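PDB 3VU1: putative uncharacterized protein PH0242 from Pyrococcus horikoshii, which belongs to the AglB oligosaccharyltransferase family and is represented here by its C-terminal globular domain, a largely beta-strand fragment carrying a bound calcium ion. Local coordinates for residues A[69-74]-A[222-227]; A[232-237]-A[282-287]; A[251-256]-A[286-291]; A[339-344]-A[481-486]. One frame throughout, in Å; residues are numbered along the deposited sequence.

Contact 1: residues A[69-74]-A[222-227]; sequences ARDGNI and TSSYSE
Asp71 meets Ser223 and Ser224 through both oxygens of its carboxylate, and the serines present themselves on an ST turn, in which Ser223 OG accepts the backbone N-H of Tyr225 at 3.1 Å. The same hydroxyl donates to Asp71 OD2 at 2.7 Å, while the backbone N of Ser224 donates to Asp71 OD1 at 2.9 Å with an N-H...O angle of 148°. Each carboxylate oxygen uses its syn lone pair, so the group is gripped as a fork by two consecutive residues of a loop. Asp71 CG lies anti to the backbone N (chi1 -178°), which directs CG toward the turn. Tyr225 borders the bonded group, its ring plane turned 60° from the carboxylate and Asp71 CG lying in plane at the ring edge. Beside it Gly72 brings its CA to 3.5 Å from Tyr225 CD2. The result joins the loop after helix 60-69 to the one between helices 212-218 and 228-235, illustrating how a single buried acid can tie together two irregular segments. Around this first shell, Phe228 of helix 228-235 touches both Asp71 and Ser223. With further donors at hand, the buried carboxylate would be expected to remain charged: Thr210 OG1 hydrogen-bonds to Asp71 OD1, and Lys215 NZ forms a salt bridge to Asp71 OD2.

Contact 2: residues A[232-237]-A[282-287]; sequences LFSNFI and YISAFG. With CA (calcium ion), chain C.
Asn235 and Phe286 mark the nearest backbone approach, their CA atoms 6.8 Å apart, where helix 228-235 gives way to strand 236-242 and strand 275-285 runs out into a loop. No backbone hydrogen bond joins the two segments, and side chains carry the contact. Phe286 is its centre: CG lies anti to the backbone N (chi1 -166°), and the ring receives the edge of Phe236 on one face. This is a T-shaped stack with centroids 5.5 Å apart and planes at 90°, Phe236 CE1 standing over the middle of the Phe286 ring. Leu232 runs side by side with Phe286 and sets CD1 3.8 Å from its CE1, while Asn235 CG packs 3.6 Å from Phe286 CB. Farther along, Ser234 OG, whose hydrogen bond goes back to Lys231 O within the helix, lies 3.6 Å from Ser284 CB. Between Ser284 and Phe286, both facing the helix, Ala285 points its methyl away from it and gives its carbonyl O to calcium at 2.3 Å. Glu76, His319 and Glu322 also bind the ion, so a T-shaped aromatic pair joins the helix end to the strand end beside a calcium site built from separate parts of the chain.

Contact 3: residues A[251-256]-A[286-291]; sequences RPFAIY and FGRDIK
Phe253 turns the rim of its ring toward Arg288, whose carbonyl O lies near the ring plane, 3.3 Å from Phe253 CE2; on one face, off centre, rests CB of the preceding Pro252. The aliphatic part of Arg288 also touches the ring, CG standing 3.5 Å from Phe253 CZ. Its first torsion (chi1 70°) places that CG between the backbone N and the carbonyl carbon. The guanidinium is not laid over the ring, for the two planes are 62° apart and its charge is directed to Asp78 in a salt bridge. Ile290 passes Phe253 running the other way, bringing CG1 to 3.6 Å from CD2, and Asp289 O, which accepts from Gln343 NE2, approaches CZ obliquely. Tyr481 makes an edge-to-face pair with Phe253, and Leu341 and Gln343 of strand 336-356 add to its surroundings. At the other end, the backbones join where Pro252 and Phe286 have their CA atoms 5.0 Å apart: Phe286 N donates to Pro252 O at 2.8 Å, nearly straight at 164° and in the carbonyl plane. That bond lies just before strand 253-262 begins and just after strand 275-285 ends, two neighbours in one antiparallel sheet. One backbone bond thus fixes the start of segment 286-291, while Phe253 packs against Arg288, Asp289 and Ile290, its slightly positive ring edge probably suiting Arg288 O.

Contact 4: residues A[339-344]-A[481-486]; sequences FILAQK and YTMIEV
Leu341 and Tyr481 form an antiparallel hydrogen-bonded pair, and Ile340 and Thr482 the non-hydrogen-bonded pair next to it, in strands whose axes approach to 4.7 Å at 152°. Beyond them Phe339 faces two residues: its O accepts from Met483 N at 2.8 Å, and its N donates to Ile484 O. With Met483 at a near-helical psi (-38°), this fits a classic beta bulge. Met483 lies on the side of Leu341 and Tyr481, as expected two residues after Tyr481, and its SD packs 3.7 Å from Leu341 CB; the extra residue lets the next one, Ile484, share that side and pair with Phe339. Phe339 runs beside Ile484, CD1 being 3.6 Å from Ile484 CG2, and crosses Val486 obliquely with CE1 4.0 Å from Val486 CG2. Tyr481 has Leu341 O in plane at its ring edge, while Gln343 CG comes to 3.9 Å from Tyr481 CE1 with the amide plane almost perpendicular to the ring. A water completes this end: it accepts from Gln343 NE2 at 3.0 Å and donates both to Lys344 O and, at 2.8 Å, to Tyr481 OH. Outside the pair, Tyr481 OH also bonds Glu80, and Gln343 OE1 takes the backbone N of Lys291. The chemistry thus changes from hydrocarbon and sulfur packing around the bulge to a polar, water-linked end beside the backbone pairing, which goes on to Lys479.

Contacts 2, 3 and 4 are buried and grade into one another, whereas contact 1 is only partly buried and relies on a charged group rather than hydrocarbon. Contacts 2 and 3 share Phe286 and Gly287, and both reach the sheet in which strands 253-262 and 275-285 are neighbours; Ser284 N bonding Ala254 O ties them directly. Contact 4 joins a different pair of strands, yet meets contact 3 where Ile255 N bonds Met483 O, and contact 2 where Ile283 packs on Met483. Contact 1 reaches contact 3 through Glu227 and Tyr256. Loop joining by a carboxylate, aromatic stacking near calcium, and bulged antiparallel strand pairing thus each occupy their own place.

Contact 1: residues A[69-74]-A[222-227]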
loop_
_atom_site.group_PDB
_atom_site.type_symbol
_atom_site.label_atom_id
_atom_site.label_comp_id
_atom_site.label_asym_id
_atom_site.label_seq_id
_atom_site.Cartn_x
_atom_site.Cartn_y
_atom_site.Cartn_z
ATOM N N ALA A 69 -8.486 3.132 4.458
ATOM C CA ALA A 69 -9.285 3.970 5.340
ATOM C C ALA A 69 -8.479 4.407 6.557
ATOM O O ALA A 69 -8.941 5.200 7.358
ATOM C CB ALA A 69 -10.553 3.229 5.781
ATOM N N ARG A 70 -7.279 3.886 6.729
ATOM C CA ARG A 70 -6.580 4.183 7.963
ATOM C C ARG A 70 -5.247 4.835 7.776
ATOM O O ARG A 70 -4.826 5.107 6.664
ATOM C CB ARG A 70 -6.425 2.942 8.810
ATOM C CG ARG A 70 -7.732 2.270 9.024
ATOM C CD ARG A 70 -8.576 2.908 10.118
ATOM N NE ARG A 70 -9.032 1.743 10.868
ATOM C CZ ARG A 70 -8.939 1.583 12.175
ATOM N NH1 ARG A 70 -8.512 2.569 12.933
ATOM N NH2 ARG A 70 -9.345 0.433 12.707
ATOM N N ASP A 71 -4.584 5.072 8.896
ATOM C CA ASP A 71 -3.432 5.931 8.952
ATOM C C ASP A 71 -2.539 5.272 9.969
ATOM O O ASP A 71 -3.023 4.546 10.835
ATOM C CB ASP A 71 -3.876 7.305 9.448
ATOM C CG ASP A 71 -2.737 8.312 9.510
ATOM O OD1 ASP A 71 -2.890 9.313 10.272
ATOM O OD2 ASP A 71 -1.711 8.099 8.806
ATOM N N GLY A 72 -1.235 5.491 9.839
ATOM C CA GLY A 72 -0.288 5.083 10.857
ATOM C C GLY A 72 -0.118 3.599 10.995
ATOM O O GLY A 72 -0.223 2.868 10.022
ATOM N N ASN A 73 0.145 3.154 12.219
ATOM C CA ASN A 73 0.564 1.773 12.460
ATOM C C ASN A 73 -0.438 0.747 12.013
ATOM O O ASN A 73 -0.059 -0.217 11.352
ATOM C CB ASN A 73 0.884 1.539 13.938
ATOM C CG ASN A 73 2.267 2.002 14.307
ATOM O OD1 ASN A 73 3.158 2.085 13.463
ATOM N ND2 ASN A 73 2.458 2.301 15.570
ATOM N N ILE A 74 -1.705 0.956 12.383
ATOM C CA ILE A 74 -2.724 -0.023 12.114
ATOM C C ILE A 74 -2.966 -0.219 10.623
ATOM O O ILE A 74 -3.483 -1.270 10.223
ATOM C CB ILE A 74 -4.051 0.289 12.828
ATOM C CG1 ILE A 74 -4.754 -1.010 13.228
ATOM C CG2 ILE A 74 -4.979 1.152 11.975
ATOM C CD1 ILE A 74 -5.811 -0.734 14.271
ATOM N N THR A 222 -0.646 14.472 4.772
ATOM C CA THR A 222 -0.898 14.540 6.200
ATOM C C THR A 222 -1.127 13.179 6.810
ATOM O O THR A 222 -1.663 12.257 6.177
ATOM C CB THR A 222 -2.133 15.368 6.558
ATOM O OG1 THR A 222 -3.251 14.922 5.761
ATOM C CG2 THR A 222 -1.842 16.866 6.398
ATOM N N SER A 223 -0.750 13.113 8.079
ATOM C CA SER A 223 -0.913 11.964 8.918
ATOM C C SER A 223 -1.056 12.487 10.345
ATOM O O SER A 223 -0.462 13.486 10.704
ATOM C CB SER A 223 0.316 11.084 8.781
ATOM O OG SER A 223 0.180 9.906 9.513
ATOM N N SER A 224 -1.879 11.838 11.148
ATOM C CA SER A 224 -1.863 12.087 12.580
ATOM C C SER A 224 -0.518 11.660 13.203
ATOM O O SER A 224 -0.224 12.001 14.340
ATOM C CB SER A 224 -3.018 11.349 13.249
ATOM O OG SER A 224 -4.249 11.687 12.618
ATOM N N TYR A 225 0.299 10.934 12.452
ATOM C CA TYR A 225 1.482 10.297 13.011
ATOM C C TYR A 225 2.719 10.898 12.379
ATOM O O TYR A 225 2.705 11.295 11.220
ATOM C CB TYR A 225 1.416 8.759 12.866
ATOM C CG TYR A 225 0.124 8.227 13.432
ATOM C CD1 TYR A 225 -0.020 8.010 14.808
ATOM C CD2 TYR A 225 -0.997 8.029 12.612
ATOM C CE1 TYR A 225 -1.228 7.569 15.350
ATOM C CE2 TYR A 225 -2.211 7.594 13.140
ATOM C CZ TYR A 225 -2.321 7.361 14.513
ATOM O OH TYR A 225 -3.516 6.916 15.048
ATOM N N SER A 226 3.776 10.998 13.164
ATOM C CA SER A 226 4.947 11.736 12.763
ATOM C C SER A 226 5.798 10.932 11.785
ATOM O O SER A 226 6.123 9.778 12.050
ATOM C CB SER A 226 5.746 12.104 14.001
ATOM O OG SER A 226 7.081 12.340 13.632
ATOM N N GLU A 227 6.144 11.542 10.650
ATOM C CA GLU A 227 6.946 10.873 9.611
ATOM C C GLU A 227 6.132 9.935 8.683
ATOM O O GLU A 227 6.626 9.526 7.629
ATOM C CB GLU A 227 8.105 10.088 10.255
ATOM C CG GLU A 227 9.130 10.934 10.996
ATOM C CD GLU A 227 10.284 11.310 10.104
ATOM O OE1 GLU A 227 11.193 10.465 9.949
ATOM O OE2 GLU A 227 10.287 12.435 9.546
#

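Contact 2: residues A[232-237]-A[282-287]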
loop_
_atom_site.group_PDB
_atom_site.type_symbol
_atom_site.label_atom_id
_atom_site.label_comp_id
_atom_site.label_asym_id
_atom_site.label_seq_id
_atom_site.Cartn_x
_atom_site.Cartn_y
_atom_site.Cartn_z
ATOM N N LEU A 232 5.256 6.434 3.926
ATOM C CA LEU A 232 4.287 5.946 2.952
ATOM C C LEU A 232 4.679 6.231 1.514
ATOM O O LEU A 232 4.626 5.331 0.668
ATOM C CB LEU A 232 2.904 6.513 3.204
ATOM C CG LEU A 232 1.757 5.815 2.439
ATOM C CD1 LEU A 232 1.455 4.438 3.022
ATOM C CD2 LEU A 232 0.496 6.657 2.487
ATOM N N PHE A 233 5.089 7.461 1.223
ATOM C CA PHE A 233 5.399 7.809 -0.169
ATOM C C PHE A 233 6.657 7.126 -0.677
ATOM O O PHE A 233 6.878 7.066 -1.855
ATOM C CB PHE A 233 5.416 9.322 -0.404
ATOM C CG PHE A 233 4.079 9.973 -0.200
ATOM C CD1 PHE A 233 3.941 11.077 0.628
ATOM C CD2 PHE A 233 2.938 9.462 -0.816
ATOM C CE1 PHE A 233 2.686 11.667 0.837
ATOM C CE2 PHE A 233 1.699 10.044 -0.618
ATOM C CZ PHE A 233 1.568 11.145 0.214
ATOM N N SER A 234 7.478 6.569 0.186
ATOM C CA SER A 234 8.578 5.751 -0.327
ATOM C C SER A 234 8.152 4.273 -0.551
ATOM O O SER A 234 8.808 3.534 -1.311
ATOM C CB SER A 234 9.792 5.850 0.603
ATOM O OG SER A 234 9.590 5.128 1.816
ATOM N N ASN A 235 7.077 3.838 0.120
ATOM C CA ASN A 235 6.541 2.485 -0.111
ATOM C C ASN A 235 5.639 2.350 -1.351
ATOM O O ASN A 235 5.515 1.262 -1.930
ATOM C CB ASN A 235 5.797 2.016 1.121
ATOM C CG ASN A 235 6.690 1.970 2.319
ATOM O OD1 ASN A 235 7.690 1.258 2.330
ATOM N ND2 ASN A 235 6.363 2.746 3.315
ATOM N N PHE A 236 5.036 3.481 -1.739
ATOM C CA PHE A 236 4.124 3.599 -2.892
ATOM C C PHE A 236 4.597 4.695 -3.825
ATOM O O PHE A 236 4.425 5.874 -3.532
ATOM C CB PHE A 236 2.683 3.856 -2.401
ATOM C CG PHE A 236 2.147 2.723 -1.580
ATOM C CD1 PHE A 236 2.423 2.647 -0.210
ATOM C CD2 PHE A 236 1.423 1.683 -2.188
ATOM C CE1 PHE A 236 1.961 1.572 0.546
ATOM C CE2 PHE A 236 0.952 0.602 -1.436
ATOM C CZ PHE A 236 1.230 0.541 -0.070
ATOM N N ILE A 237 5.203 4.276 -4.930
ATOM C CA ILE A 237 5.803 5.164 -5.935
ATOM C C ILE A 237 4.869 5.377 -7.142
ATOM O O ILE A 237 4.502 4.416 -7.818
ATOM C CB ILE A 237 7.146 4.544 -6.408
ATOM C CG1 ILE A 237 8.116 4.434 -5.231
ATOM C CG2 ILE A 237 7.779 5.335 -7.548
ATOM C CD1 ILE A 237 8.131 5.665 -4.336
ATOM N N TYR A 282 17.347 6.428 5.739
ATOM C CA TYR A 282 16.133 6.408 6.557
ATOM C C TYR A 282 15.162 5.416 5.937
ATOM O O TYR A 282 14.676 5.611 4.826
ATOM C CB TYR A 282 15.497 7.784 6.620
ATOM C CG TYR A 282 16.270 8.789 7.424
ATOM C CD1 TYR A 282 17.449 9.361 6.914
ATOM C CD2 TYR A 282 15.824 9.197 8.692
ATOM C CE1 TYR A 282 18.162 10.297 7.645
ATOM C CE2 TYR A 282 16.532 10.140 9.434
ATOM C CZ TYR A 282 17.697 10.682 8.905
ATOM O OH TYR A 282 18.407 11.615 9.610
ATOM N N ILE A 283 14.897 4.343 6.663
ATOM C CA ILE A 283 14.200 3.195 6.113
ATOM C C ILE A 283 12.739 3.152 6.541
ATOM O O ILE A 283 12.405 3.349 7.717
ATOM C CB ILE A 283 14.936 1.903 6.486
ATOM C CG1 ILE A 283 16.229 1.851 5.659
ATOM C CG2 ILE A 283 14.041 0.686 6.279
ATOM C CD1 ILE A 283 17.128 0.650 5.886
ATOM N N SER A 284 11.867 2.924 5.572
ATOM C CA SER A 284 10.475 2.636 5.865
ATOM C C SER A 284 10.154 1.182 5.525
ATOM O O SER A 284 10.271 0.781 4.373
ATOM C CB SER A 284 9.582 3.592 5.097
ATOM O OG SER A 284 8.249 3.170 5.193
ATOM N N ALA A 285 9.814 0.382 6.533
ATOM C CA ALA A 285 9.399 -1.011 6.307
ATOM C C ALA A 285 7.891 -1.139 6.489
ATOM O O ALA A 285 7.346 -0.855 7.579
ATOM C CB ALA A 285 10.140 -1.974 7.227
ATOM N N PHE A 286 7.218 -1.555 5.420
ATOM C CA PHE A 286 5.763 -1.517 5.393
ATOM C C PHE A 286 5.042 -2.873 5.583
ATOM O O PHE A 286 4.931 -3.689 4.658
ATOM C CB PHE A 286 5.256 -0.834 4.106
ATOM C CG PHE A 286 3.801 -0.478 4.175
ATOM C CD1 PHE A 286 3.401 0.753 4.693
ATOM C CD2 PHE A 286 2.824 -1.407 3.788
ATOM C CE1 PHE A 286 2.060 1.070 4.778
ATOM C CE2 PHE A 286 1.487 -1.099 3.889
ATOM C CZ PHE A 286 1.105 0.143 4.381
ATOM N N GLY A 287 4.510 -3.100 6.771
ATOM C CA GLY A 287 3.742 -4.311 7.004
ATOM C C GLY A 287 4.506 -5.551 7.424
ATOM O O GLY A 287 3.924 -6.428 8.057
HETATM CA CA CA C . 6.552 0.916 8.842
#

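Contact 3: residues A[251-256]-A[286-291]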
loop_
_atom_site.group_PDB
_atom_site.type_symbol
_atom_site.label_atom_id
_atom_site.label_comp_id
_atom_site.label_asym_id
_atom_site.label_seq_id
_atom_site.Cartn_x
_atom_site.Cartn_y
_atom_site.Cartn_z
ATOM N N ARG A 251 6.794 -1.012 -2.762
ATOM C CA ARG A 251 8.104 -1.409 -2.287
ATOM C C ARG A 251 7.985 -1.566 -0.806
ATOM O O ARG A 251 7.917 -0.569 -0.071
ATOM C CB ARG A 251 9.122 -0.350 -2.617
ATOM C CG ARG A 251 9.359 -0.182 -4.101
ATOM C CD ARG A 251 10.065 1.124 -4.338
ATOM N NE ARG A 251 10.520 1.240 -5.712
ATOM C CZ ARG A 251 11.143 2.309 -6.199
ATOM N NH1 ARG A 251 11.407 3.350 -5.417
ATOM N NH2 ARG A 251 11.532 2.310 -7.460
ATOM N N PRO A 252 7.908 -2.817 -0.351
ATOM C CA PRO A 252 7.719 -3.071 1.093
ATOM C C PRO A 252 8.887 -2.518 1.941
ATOM O O PRO A 252 8.659 -2.042 3.063
ATOM C CB PRO A 252 7.610 -4.597 1.192
ATOM C CG PRO A 252 8.193 -5.132 -0.092
ATOM C CD PRO A 252 8.051 -4.055 -1.146
ATOM N N PHE A 253 10.106 -2.552 1.406
ATOM C CA PHE A 253 11.270 -1.957 2.103
ATOM C C PHE A 253 11.879 -0.811 1.301
ATOM O O PHE A 253 12.446 -1.000 0.240
ATOM C CB PHE A 253 12.316 -3.028 2.434
ATOM C CG PHE A 253 11.720 -4.232 3.074
ATOM C CD1 PHE A 253 11.603 -5.433 2.362
ATOM C CD2 PHE A 253 11.202 -4.159 4.370
ATOM C CE1 PHE A 253 11.018 -6.554 2.954
ATOM C CE2 PHE A 253 10.600 -5.264 4.949
ATOM C CZ PHE A 253 10.507 -6.463 4.237
ATOM N N ALA A 254 11.741 0.389 1.822
ATOM C CA ALA A 254 12.131 1.555 1.062
ATOM C C ALA A 254 12.909 2.567 1.910
ATOM O O ALA A 254 12.855 2.553 3.164
ATOM C CB ALA A 254 10.908 2.213 0.463
ATOM N N ILE A 255 13.623 3.438 1.201
ATOM C CA ILE A 255 14.365 4.518 1.813
ATOM C C ILE A 255 13.629 5.802 1.473
ATOM O O ILE A 255 13.430 6.109 0.299
ATOM C CB ILE A 255 15.817 4.559 1.284
ATOM C CG1 ILE A 255 16.579 3.357 1.819
ATOM C CG2 ILE A 255 16.472 5.887 1.646
ATOM C CD1 ILE A 255 17.924 3.118 1.176
ATOM N N TYR A 256 13.232 6.546 2.499
ATOM C CA TYR A 256 12.517 7.778 2.262
ATOM C C TYR A 256 13.344 9.057 2.308
ATOM O O TYR A 256 12.813 10.127 2.028
ATOM C CB TYR A 256 11.302 7.900 3.185
ATOM C CG TYR A 256 11.559 8.003 4.667
ATOM C CD1 TYR A 256 11.484 9.233 5.320
ATOM C CD2 TYR A 256 11.843 6.869 5.433
ATOM C CE1 TYR A 256 11.688 9.332 6.690
ATOM C CE2 TYR A 256 12.051 6.956 6.805
ATOM C CZ TYR A 256 11.954 8.186 7.422
ATOM O OH TYR A 256 12.158 8.290 8.765
ATOM N N PHE A 286 7.218 -1.555 5.420
ATOM C CA PHE A 286 5.763 -1.517 5.393
ATOM C C PHE A 286 5.042 -2.873 5.583
ATOM O O PHE A 286 4.931 -3.689 4.658
ATOM C CB PHE A 286 5.256 -0.834 4.106
ATOM C CG PHE A 286 3.801 -0.478 4.175
ATOM C CD1 PHE A 286 3.401 0.753 4.693
ATOM C CD2 PHE A 286 2.824 -1.407 3.788
ATOM C CE1 PHE A 286 2.060 1.070 4.778
ATOM C CE2 PHE A 286 1.487 -1.099 3.889
ATOM C CZ PHE A 286 1.105 0.143 4.381
ATOM N N GLY A 287 4.510 -3.100 6.771
ATOM C CA GLY A 287 3.742 -4.311 7.004
ATOM C C GLY A 287 4.506 -5.551 7.424
ATOM O O GLY A 287 3.924 -6.428 8.057
ATOM N N ARG A 288 5.778 -5.667 7.054
ATOM C CA ARG A 288 6.605 -6.765 7.567
ATOM C C ARG A 288 8.003 -6.338 8.025
ATOM O O ARG A 288 8.583 -5.377 7.506
ATOM C CB ARG A 288 6.668 -7.951 6.588
ATOM C CG ARG A 288 7.443 -7.699 5.321
ATOM C CD ARG A 288 7.708 -8.973 4.523
ATOM N NE ARG A 288 6.488 -9.771 4.411
ATOM C CZ ARG A 288 6.438 -11.078 4.142
ATOM N NH1 ARG A 288 7.550 -11.776 3.923
ATOM N NH2 ARG A 288 5.261 -11.686 4.096
ATOM N N ASP A 289 8.546 -7.065 8.997
ATOM C CA ASP A 289 9.891 -6.788 9.500
ATOM C C ASP A 289 11.001 -7.029 8.483
ATOM O O ASP A 289 10.856 -7.860 7.566
ATOM C CB ASP A 289 10.163 -7.627 10.750
ATOM C CG ASP A 289 9.236 -7.279 11.899
ATOM O OD1 ASP A 289 8.800 -6.110 12.052
ATOM O OD2 ASP A 289 8.939 -8.200 12.660
ATOM N N ILE A 290 12.113 -6.311 8.655
ATOM C CA ILE A 290 13.389 -6.711 8.031
ATOM C C ILE A 290 14.022 -7.791 8.929
ATOM O O ILE A 290 14.088 -7.589 10.139
ATOM C CB ILE A 290 14.325 -5.499 7.890
ATOM C CG1 ILE A 290 13.657 -4.445 7.000
ATOM C CG2 ILE A 290 15.659 -5.913 7.293
ATOM C CD1 ILE A 290 14.144 -3.034 7.213
ATOM N N LYS A 291 14.427 -8.930 8.358
ATOM C CA LYS A 291 15.087 -10.045 9.086
ATOM C C LYS A 291 16.228 -10.592 8.264
ATOM O O LYS A 291 16.017 -10.995 7.108
ATOM C CB LYS A 291 14.158 -11.245 9.313
ATOM C CG LYS A 291 13.057 -11.039 10.331
ATOM C CD LYS A 291 12.171 -12.265 10.513
ATOM C CE LYS A 291 11.166 -12.410 9.384
ATOM N NZ LYS A 291 10.015 -13.259 9.799
#

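Contact 4: residues A[339-344]-A[481-486]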
loop_
_atom_site.group_PDB
_atom_site.type_symbol
_atom_site.label_atom_id
_atom_site.label_comp_id
_atom_site.label_asym_id
_atom_site.label_seq_id
_atom_site.Cartn_x
_atom_site.Cartn_y
_atom_site.Cartn_z
ATOM N N PHE A 339 19.447 1.076 -4.556
ATOM C CA PHE A 339 19.582 0.449 -3.257
ATOM C C PHE A 339 18.670 -0.786 -3.134
ATOM O O PHE A 339 17.462 -0.711 -3.368
ATOM C CB PHE A 339 19.318 1.492 -2.167
ATOM C CG PHE A 339 20.362 2.580 -2.124
ATOM C CD1 PHE A 339 20.473 3.509 -3.164
ATOM C CD2 PHE A 339 21.255 2.665 -1.065
ATOM C CE1 PHE A 339 21.435 4.505 -3.140
ATOM C CE2 PHE A 339 22.228 3.660 -1.041
ATOM C CZ PHE A 339 22.314 4.579 -2.076
ATOM N N ILE A 340 19.278 -1.922 -2.814
ATOM C CA ILE A 340 18.575 -3.196 -2.660
ATOM C C ILE A 340 18.603 -3.746 -1.232
ATOM O O ILE A 340 19.653 -3.789 -0.592
ATOM C CB ILE A 340 19.125 -4.265 -3.643
ATOM C CG1 ILE A 340 18.314 -4.282 -4.939
ATOM C CG2 ILE A 340 18.961 -5.658 -3.078
ATOM C CD1 ILE A 340 18.385 -2.997 -5.700
ATOM N N LEU A 341 17.446 -4.162 -0.737
ATOM C CA LEU A 341 17.410 -4.973 0.460
ATOM C C LEU A 341 17.155 -6.404 0.011
ATOM O O LEU A 341 16.193 -6.672 -0.702
ATOM C CB LEU A 341 16.323 -4.488 1.424
ATOM C CG LEU A 341 16.313 -5.190 2.801
ATOM C CD1 LEU A 341 15.952 -4.214 3.897
ATOM C CD2 LEU A 341 15.398 -6.426 2.880
ATOM N N ALA A 342 18.033 -7.327 0.378
ATOM C CA ALA A 342 17.755 -8.744 0.104
ATOM C C ALA A 342 17.481 -9.488 1.420
ATOM O O ALA A 342 18.211 -9.323 2.408
ATOM C CB ALA A 342 18.843 -9.406 -0.714
ATOM N N GLN A 343 16.378 -10.240 1.418
ATOM C CA GLN A 343 15.963 -11.088 2.521
ATOM C C GLN A 343 14.974 -12.172 2.002
ATOM O O GLN A 343 14.686 -12.269 0.795
ATOM C CB GLN A 343 15.396 -10.251 3.683
ATOM C CG GLN A 343 13.961 -9.800 3.516
ATOM C CD GLN A 343 13.410 -9.136 4.748
ATOM O OE1 GLN A 343 14.144 -8.515 5.492
ATOM N NE2 GLN A 343 12.106 -9.240 4.958
ATOM N N LYS A 344 14.512 -13.019 2.906
ATOM C CA LYS A 344 13.592 -14.075 2.562
ATOM C C LYS A 344 12.198 -13.539 2.223
ATOM O O LYS A 344 11.653 -12.703 2.950
ATOM C CB LYS A 344 13.482 -15.043 3.735
ATOM C CG LYS A 344 14.717 -15.878 3.985
ATOM C CD LYS A 344 15.013 -16.788 2.807
ATOM C CE LYS A 344 16.091 -17.811 3.129
ATOM N NZ LYS A 344 17.098 -17.805 2.023
ATOM N N TYR A 481 14.697 -6.472 -3.049
ATOM C CA TYR A 481 13.720 -5.417 -2.961
ATOM C C TYR A 481 14.358 -4.107 -3.368
ATOM O O TYR A 481 15.509 -3.838 -3.008
ATOM C CB TYR A 481 13.248 -5.314 -1.534
ATOM C CG TYR A 481 12.501 -6.562 -1.065
ATOM C CD1 TYR A 481 13.150 -7.573 -0.330
ATOM C CD2 TYR A 481 11.138 -6.719 -1.346
ATOM C CE1 TYR A 481 12.447 -8.688 0.110
ATOM C CE2 TYR A 481 10.442 -7.828 -0.934
ATOM C CZ TYR A 481 11.084 -8.808 -0.201
ATOM O OH TYR A 481 10.352 -9.900 0.192
ATOM N N THR A 482 13.632 -3.301 -4.144
ATOM C CA THR A 482 14.120 -1.988 -4.530
ATOM C C THR A 482 13.738 -0.989 -3.461
ATOM O O THR A 482 12.533 -0.795 -3.199
ATOM C CB THR A 482 13.547 -1.545 -5.868
ATOM O OG1 THR A 482 14.219 -2.262 -6.909
ATOM C CG2 THR A 482 13.783 -0.051 -6.091
ATOM N N MET A 483 14.742 -0.354 -2.848
ATOM C CA MET A 483 14.451 0.591 -1.783
ATOM C C MET A 483 14.308 2.006 -2.300
ATOM O O MET A 483 13.487 2.768 -1.814
ATOM C CB MET A 483 15.480 0.525 -0.653
ATOM C CG MET A 483 15.849 -0.862 -0.160
ATOM S SD MET A 483 16.846 -0.796 1.363
ATOM C CE MET A 483 15.590 -0.316 2.555
ATOM N N ILE A 484 15.145 2.359 -3.268
ATOM C CA ILE A 484 15.193 3.713 -3.858
ATOM C C ILE A 484 16.166 3.653 -5.028
ATOM O O ILE A 484 17.078 2.823 -5.038
ATOM C CB ILE A 484 15.640 4.812 -2.844
ATOM C CG1 ILE A 484 15.319 6.232 -3.377
ATOM C CG2 ILE A 484 17.119 4.619 -2.473
ATOM C CD1 ILE A 484 15.359 7.375 -2.368
ATOM N N GLU A 485 15.923 4.507 -6.021
ATOM C CA GLU A 485 16.860 4.767 -7.124
ATOM C C GLU A 485 17.344 6.215 -7.070
ATOM O O GLU A 485 16.546 7.159 -7.002
ATOM C CB GLU A 485 16.211 4.490 -8.462
ATOM C CG GLU A 485 15.797 3.047 -8.600
ATOM C CD GLU A 485 15.387 2.679 -10.017
ATOM O OE1 GLU A 485 14.602 3.446 -10.629
ATOM O OE2 GLU A 485 15.849 1.617 -10.509
ATOM N N VAL A 486 18.660 6.381 -7.065
ATOM C CA VAL A 486 19.283 7.702 -6.983
ATOM C C VAL A 486 20.113 7.899 -8.247
ATOM O O VAL A 486 20.979 7.053 -8.579
ATOM C CB VAL A 486 20.182 7.830 -5.721
ATOM C CG1 VAL A 486 20.856 9.195 -5.659
ATOM C CG2 VAL A 486 19.357 7.620 -4.464
HETATM O O HOH W 1 10.221 -10.320 2.912
#